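PDB 1L3A: p24: plant transcriptional regulator PBF-2 from Solanum tuberosum, which binds single-stranded DNA as a homotetramer and activates transcription of the pathogenesis-related gene PR-10a after elicitation. Local coordinates for residues T102-I107 / F182-L187; I108-K113 / S145-N150. All blocks are in the same frame, centred on the assembly; numbering follows the deposited sequence.

Contact 1: residues T102-I107 / F182-L187; sequences TEIGSI and FVMPYL
Ile104 faces Met184 and Leu187 across two nearly antiparallel helical segments, 102-107 and 182-187, whose axes approach to 11.1 Å at 166°. At that spacing the backbones stay well apart, and the junction is made by three apolar side chains. The two branches of Ile104 divide the work. CG2, anti to the backbone N, goes to Met184, whereas the CG1 branch carries CD1 to Leu187. Ile104 and Met184 run past one another in opposite directions, and the methyl CE of Met184 comes to rest 3.5 Å from CG2 of Ile104, a snug carbon pair; CE also lies 3.9 Å from CB of Ile104. Met184 does not set out straight at its partner. Its CG leaves anti to the backbone N, chi1 -173°, and two further bends, at chi2 and chi3, fold the thioether and bring CE against Ile104. Gly105 presents only backbone here, its N lying 4.3 Å from Met184 CE. Leu187, one turn further along, meets Ile104 tip to tip, its CD1 3.7 Å from Ile104 CD1. All four touching residues are buried, and the side-chain contacts across the helices are apolar. Val101 touches both Met184 and Leu187, while Phe180 also packs on Ile104, so the small patch extends along both helices. Met184 additionally packs on Ser178 of the second subunit, and Leu187 on Phe197 of the third. Helix 170-188 is kinked at Pro185, whose nitrogen has no hydrogen to give to the preceding turn. This is antiparallel helix-helix packing in the Whirly fold, joining the short helix that follows the first sheet to the C-terminal end of the long helix that follows the second.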
loop_
_atom_site.group_PDB
_atom_site.type_symbol
_atom_site.label_atom_id
_atom_site.label_comp_id
_atom_site.label_asym_id
_atom_site.label_seq_id
_atom_site.Cartn_x
_atom_site.Cartn_y
_atom_site.Cartn_z
ATOM N N THR C 102 2.481 -16.099 5.670
ATOM C CA THR C 102 1.118 -16.586 5.501
ATOM C C THR C 102 0.274 -16.275 6.733
ATOM O O THR C 102 -0.903 -15.926 6.624
ATOM C CB THR C 102 1.096 -18.111 5.229
ATOM O OG1 THR C 102 1.743 -18.379 3.979
ATOM C CG2 THR C 102 -0.325 -18.617 5.150
ATOM N N GLU C 103 0.890 -16.406 7.902
ATOM C CA GLU C 103 0.220 -16.112 9.155
ATOM C C GLU C 103 -0.043 -14.605 9.224
ATOM O O GLU C 103 -1.085 -14.174 9.722
ATOM C CB GLU C 103 1.092 -16.575 10.324
ATOM C CG GLU C 103 1.288 -18.086 10.326
ATOM C CD GLU C 103 2.271 -18.568 11.372
ATOM O OE1 GLU C 103 3.486 -18.290 11.239
ATOM O OE2 GLU C 103 1.826 -19.232 12.330
ATOM N N ILE C 104 0.896 -13.805 8.719
ATOM C CA ILE C 104 0.713 -12.358 8.713
ATOM C C ILE C 104 -0.473 -12.072 7.795
ATOM O O ILE C 104 -1.194 -11.083 7.975
ATOM C CB ILE C 104 1.961 -11.628 8.187
ATOM C CG1 ILE C 104 3.067 -11.693 9.233
ATOM C CG2 ILE C 104 1.620 -10.178 7.822
ATOM C CD1 ILE C 104 4.385 -11.193 8.731
ATOM N N GLY C 105 -0.678 -12.957 6.821
ATOM C CA GLY C 105 -1.794 -12.804 5.901
ATOM C C GLY C 105 -3.123 -12.941 6.622
ATOM O O GLY C 105 -4.092 -12.250 6.306
ATOM N N SER C 106 -3.175 -13.834 7.603
ATOM C CA SER C 106 -4.402 -14.033 8.368
ATOM C C SER C 106 -4.749 -12.834 9.247
ATOM O O SER C 106 -5.925 -12.561 9.493
ATOM C CB SER C 106 -4.295 -15.278 9.243
ATOM O OG SER C 106 -4.433 -16.438 8.454
ATOM N N ILE C 107 -3.726 -12.127 9.716
ATOM C CA ILE C 107 -3.926 -10.967 10.571
ATOM C C ILE C 107 -4.496 -9.782 9.797
ATOM O O ILE C 107 -5.512 -9.212 10.188
ATOM C CB ILE C 107 -2.595 -10.528 11.236
ATOM C CG1 ILE C 107 -2.035 -11.669 12.087
ATOM C CG2 ILE C 107 -2.811 -9.274 12.090
ATOM C CD1 ILE C 107 -2.910 -12.055 13.247
ATOM N N PHE C 182 3.346 -3.155 4.876
ATOM C CA PHE C 182 4.597 -2.560 4.452
ATOM C C PHE C 182 5.748 -3.572 4.374
ATOM O O PHE C 182 6.485 -3.586 3.386
ATOM C CB PHE C 182 4.982 -1.439 5.412
ATOM C CG PHE C 182 6.389 -0.971 5.246
ATOM C CD1 PHE C 182 6.715 -0.062 4.246
ATOM C CD2 PHE C 182 7.396 -1.472 6.055
ATOM C CE1 PHE C 182 8.023 0.335 4.058
ATOM C CE2 PHE C 182 8.724 -1.082 5.878
ATOM C CZ PHE C 182 9.049 -0.184 4.887
ATOM N N VAL C 183 5.910 -4.408 5.406
ATOM C CA VAL C 183 7.023 -5.365 5.400
ATOM C C VAL C 183 6.848 -6.631 4.590
ATOM O O VAL C 183 7.831 -7.289 4.288
ATOM C CB VAL C 183 7.447 -5.855 6.821
ATOM C CG1 VAL C 183 8.124 -4.763 7.571
ATOM C CG2 VAL C 183 6.261 -6.428 7.557
ATOM N N MET C 184 5.615 -6.991 4.259
ATOM C CA MET C 184 5.394 -8.209 3.502
ATOM C C MET C 184 6.353 -8.317 2.309
ATOM O O MET C 184 7.109 -9.282 2.215
ATOM C CB MET C 184 3.949 -8.291 3.023
ATOM C CG MET C 184 3.600 -9.625 2.375
ATOM S SD MET C 184 3.604 -10.959 3.599
ATOM C CE MET C 184 2.007 -10.635 4.423
ATOM N N PRO C 185 6.339 -7.337 1.388
ATOM C CA PRO C 185 7.257 -7.444 0.245
ATOM C C PRO C 185 8.726 -7.640 0.603
ATOM O O PRO C 185 9.428 -8.433 -0.034
ATOM C CB PRO C 185 6.993 -6.158 -0.558
ATOM C CG PRO C 185 6.269 -5.244 0.401
ATOM C CD PRO C 185 5.421 -6.199 1.215
ATOM N N TYR C 186 9.190 -6.936 1.629
ATOM C CA TYR C 186 10.572 -7.076 2.054
ATOM C C TYR C 186 10.841 -8.460 2.619
ATOM O O TYR C 186 11.953 -8.973 2.484
ATOM C CB TYR C 186 10.941 -6.011 3.096
ATOM C CG TYR C 186 10.827 -4.612 2.563
ATOM C CD1 TYR C 186 9.620 -3.925 2.613
ATOM C CD2 TYR C 186 11.912 -3.991 1.941
ATOM C CE1 TYR C 186 9.485 -2.644 2.044
ATOM C CE2 TYR C 186 11.796 -2.719 1.376
ATOM C CZ TYR C 186 10.573 -2.051 1.424
ATOM O OH TYR C 186 10.425 -0.827 0.806
ATOM N N LEU C 187 9.835 -9.057 3.259
ATOM C CA LEU C 187 9.994 -10.393 3.822
ATOM C C LEU C 187 10.024 -11.424 2.689
ATOM O O LEU C 187 10.520 -12.526 2.857
ATOM C CB LEU C 187 8.840 -10.740 4.771
ATOM C CG LEU C 187 8.540 -9.881 5.996
ATOM C CD1 LEU C 187 7.436 -10.584 6.812
ATOM C CD2 LEU C 187 9.777 -9.674 6.845
#

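Contact 2: residues I108-K113 / S145-N150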
loop_
_atom_site.group_PDB
_atom_site.type_symbol
_atom_site.label_atom_id
_atom_site.label_comp_id
_atom_site.label_asym_id
_atom_site.label_seq_id
_atom_site.Cartn_x
_atom_site.Cartn_y
_atom_site.Cartn_z
ATOM N N ILE C 108 -3.847 -9.409 8.701
ATOM C CA ILE C 108 -4.294 -8.264 7.908
ATOM C C ILE C 108 -5.649 -8.451 7.219
ATOM O O ILE C 108 -6.270 -7.476 6.789
ATOM C CB ILE C 108 -3.245 -7.878 6.828
ATOM C CG1 ILE C 108 -3.024 -9.044 5.877
ATOM C CG2 ILE C 108 -1.922 -7.513 7.479
ATOM C CD1 ILE C 108 -2.067 -8.731 4.747
ATOM N N SER C 109 -6.109 -9.691 7.099
ATOM C CA SER C 109 -7.401 -9.916 6.458
ATOM C C SER C 109 -8.494 -10.257 7.474
ATOM O O SER C 109 -9.566 -10.723 7.094
ATOM C CB SER C 109 -7.311 -11.020 5.386
ATOM O OG SER C 109 -6.988 -12.286 5.924
ATOM N N LEU C 110 -8.215 -10.029 8.759
ATOM C CA LEU C 110 -9.181 -10.306 9.823
ATOM C C LEU C 110 -10.268 -9.241 9.902
ATOM O O LEU C 110 -9.976 -8.045 9.973
ATOM C CB LEU C 110 -8.498 -10.369 11.189
ATOM C CG LEU C 110 -8.097 -11.677 11.884
ATOM C CD1 LEU C 110 -7.765 -11.334 13.327
ATOM C CD2 LEU C 110 -9.208 -12.710 11.854
ATOM N N GLY C 111 -11.521 -9.678 9.897
ATOM C CA GLY C 111 -12.619 -8.735 10.008
ATOM C C GLY C 111 -12.871 -8.414 11.476
ATOM O O GLY C 111 -12.239 -8.989 12.368
ATOM N N THR C 112 -13.804 -7.509 11.741
ATOM C CA THR C 112 -14.108 -7.125 13.114
ATOM C C THR C 112 -14.612 -8.292 13.953
ATOM O O THR C 112 -14.383 -8.341 15.164
ATOM C CB THR C 112 -15.179 -6.016 13.169
ATOM O OG1 THR C 112 -14.833 -4.970 12.254
ATOM C CG2 THR C 112 -15.267 -5.434 14.575
ATOM N N LYS C 113 -15.290 -9.233 13.308
ATOM C CA LYS C 113 -15.857 -10.364 14.020
ATOM C C LYS C 113 -15.188 -11.694 13.728
ATOM O O LYS C 113 -15.705 -12.740 14.108
ATOM C CB LYS C 113 -17.354 -10.451 13.702
ATOM C CG LYS C 113 -18.048 -9.094 13.765
ATOM C CD LYS C 113 -19.542 -9.191 13.500
ATOM C CE LYS C 113 -20.276 -9.885 14.643
ATOM N NZ LYS C 113 -21.754 -9.917 14.418
ATOM N N SER C 145 -14.543 -3.726 20.762
ATOM C CA SER C 145 -13.650 -2.594 20.548
ATOM C C SER C 145 -12.274 -3.029 20.039
ATOM O O SER C 145 -11.350 -2.214 19.981
ATOM C CB SER C 145 -13.456 -1.822 21.847
ATOM O OG SER C 145 -12.633 -2.561 22.731
ATOM N N GLY C 146 -12.139 -4.308 19.698
ATOM C CA GLY C 146 -10.870 -4.808 19.204
ATOM C C GLY C 146 -10.771 -6.320 19.265
ATOM O O GLY C 146 -11.784 -7.021 19.218
ATOM N N HIS C 147 -9.542 -6.819 19.370
ATOM C CA HIS C 147 -9.273 -8.251 19.430
ATOM C C HIS C 147 -8.287 -8.484 20.557
ATOM O O HIS C 147 -7.643 -7.550 21.025
ATOM C CB HIS C 147 -8.603 -8.731 18.138
ATOM C CG HIS C 147 -9.525 -8.843 16.967
ATOM N ND1 HIS C 147 -10.150 -10.024 16.623
ATOM C CD2 HIS C 147 -9.900 -7.933 16.038
ATOM C CE1 HIS C 147 -10.868 -9.837 15.530
ATOM N NE2 HIS C 147 -10.731 -8.578 15.155
ATOM N N PHE C 148 -8.159 -9.725 21.000
ATOM C CA PHE C 148 -7.171 -10.006 22.017
ATOM C C PHE C 148 -6.194 -10.992 21.408
ATOM O O PHE C 148 -6.532 -11.701 20.463
ATOM C CB PHE C 148 -7.818 -10.554 23.302
ATOM C CG PHE C 148 -8.484 -11.894 23.149
ATOM C CD1 PHE C 148 -7.722 -13.056 22.997
ATOM C CD2 PHE C 148 -9.876 -12.007 23.242
ATOM C CE1 PHE C 148 -8.333 -14.322 22.949
ATOM C CE2 PHE C 148 -10.504 -13.267 23.196
ATOM C CZ PHE C 148 -9.730 -14.428 23.052
ATOM N N PHE C 149 -4.973 -11.007 21.915
ATOM C CA PHE C 149 -3.970 -11.937 21.435
ATOM C C PHE C 149 -3.671 -12.821 22.640
ATOM O O PHE C 149 -3.234 -12.336 23.672
ATOM C CB PHE C 149 -2.696 -11.195 21.012
ATOM C CG PHE C 149 -2.757 -10.583 19.633
ATOM C CD1 PHE C 149 -3.810 -9.749 19.254
ATOM C CD2 PHE C 149 -1.737 -10.833 18.714
ATOM C CE1 PHE C 149 -3.850 -9.166 17.970
ATOM C CE2 PHE C 149 -1.762 -10.256 17.422
ATOM C CZ PHE C 149 -2.825 -9.420 17.056
ATOM N N ASN C 150 -3.917 -14.115 22.518
ATOM C CA ASN C 150 -3.654 -15.012 23.624
ATOM C C ASN C 150 -2.606 -16.058 23.263
ATOM O O ASN C 150 -2.803 -16.835 22.328
ATOM C CB ASN C 150 -4.938 -15.706 24.058
ATOM C CG ASN C 150 -4.736 -16.589 25.282
ATOM O OD1 ASN C 150 -4.636 -16.095 26.401
ATOM N ND2 ASN C 150 -4.654 -17.898 25.068
HETATM O O HOH W 1 -13.767 -6.619 17.446
#
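Segment 108-113 is an irregular chain, while 145-150 leads from Ser145 into strand 146-155; their backbones come nearest at Thr112 and Gly146, whose CA atoms are 7.3 Å apart. A water spans this gap, donating to Thr112 O at 2.9 Å and to Gly146 O at 2.7 Å, so two main-chain carbonyls are tied together through one molecule. Gly146 has an extended backbone conformation that is comfortable for glycine. Next to the water, His147 bridges the gap directly. Its imidazole points at the other segment, and NE2 donates to Gly111 O at 3.2 Å. The acceptor lies at the ring edge, 9° out of the imidazole plane, but the N-H...O angle of 135° makes this a bent bond. Seen from Gly111, the donor is tilted 23° from the carbonyl plane. Leu110 comes over one face of the imidazole, with CD1 4.1 Å from His147 CE1 and displaced from the ring centre; the bridging water lies over the opposite face. The ring is thus bordered by an apolar methyl, a carbonyl and a water. Around this junction, Leu110 also packs on Phe173 of helix 170-188 and on Val138 of strand 132-140, and His147 on Pro140, while backbone bonds join His147 to Val168, placing the loop after helix 101-108 against the second sheet.

Overall arrangement
Contacts 1 and 2 have centres 16 Å apart and are consecutive in their first segments: residues 102-107 run straight into 108-113. Their partners come in reverse order, 145-150 before 182-187, so contact 2 falls wholly within the span that contact 1 closes. Contact 1, 6 Å from the chain centre, is buried between helices 101-108 and 170-188; contact 2, 15 Å out, is partly buried and joins the linker to the second sheet. Both lie on the connection between the two four-stranded antiparallel sheets, which packs first on helix 170-188 and then on strand 146-155. Both also touch the second subunit, consistent with this region contributing to the tetramer.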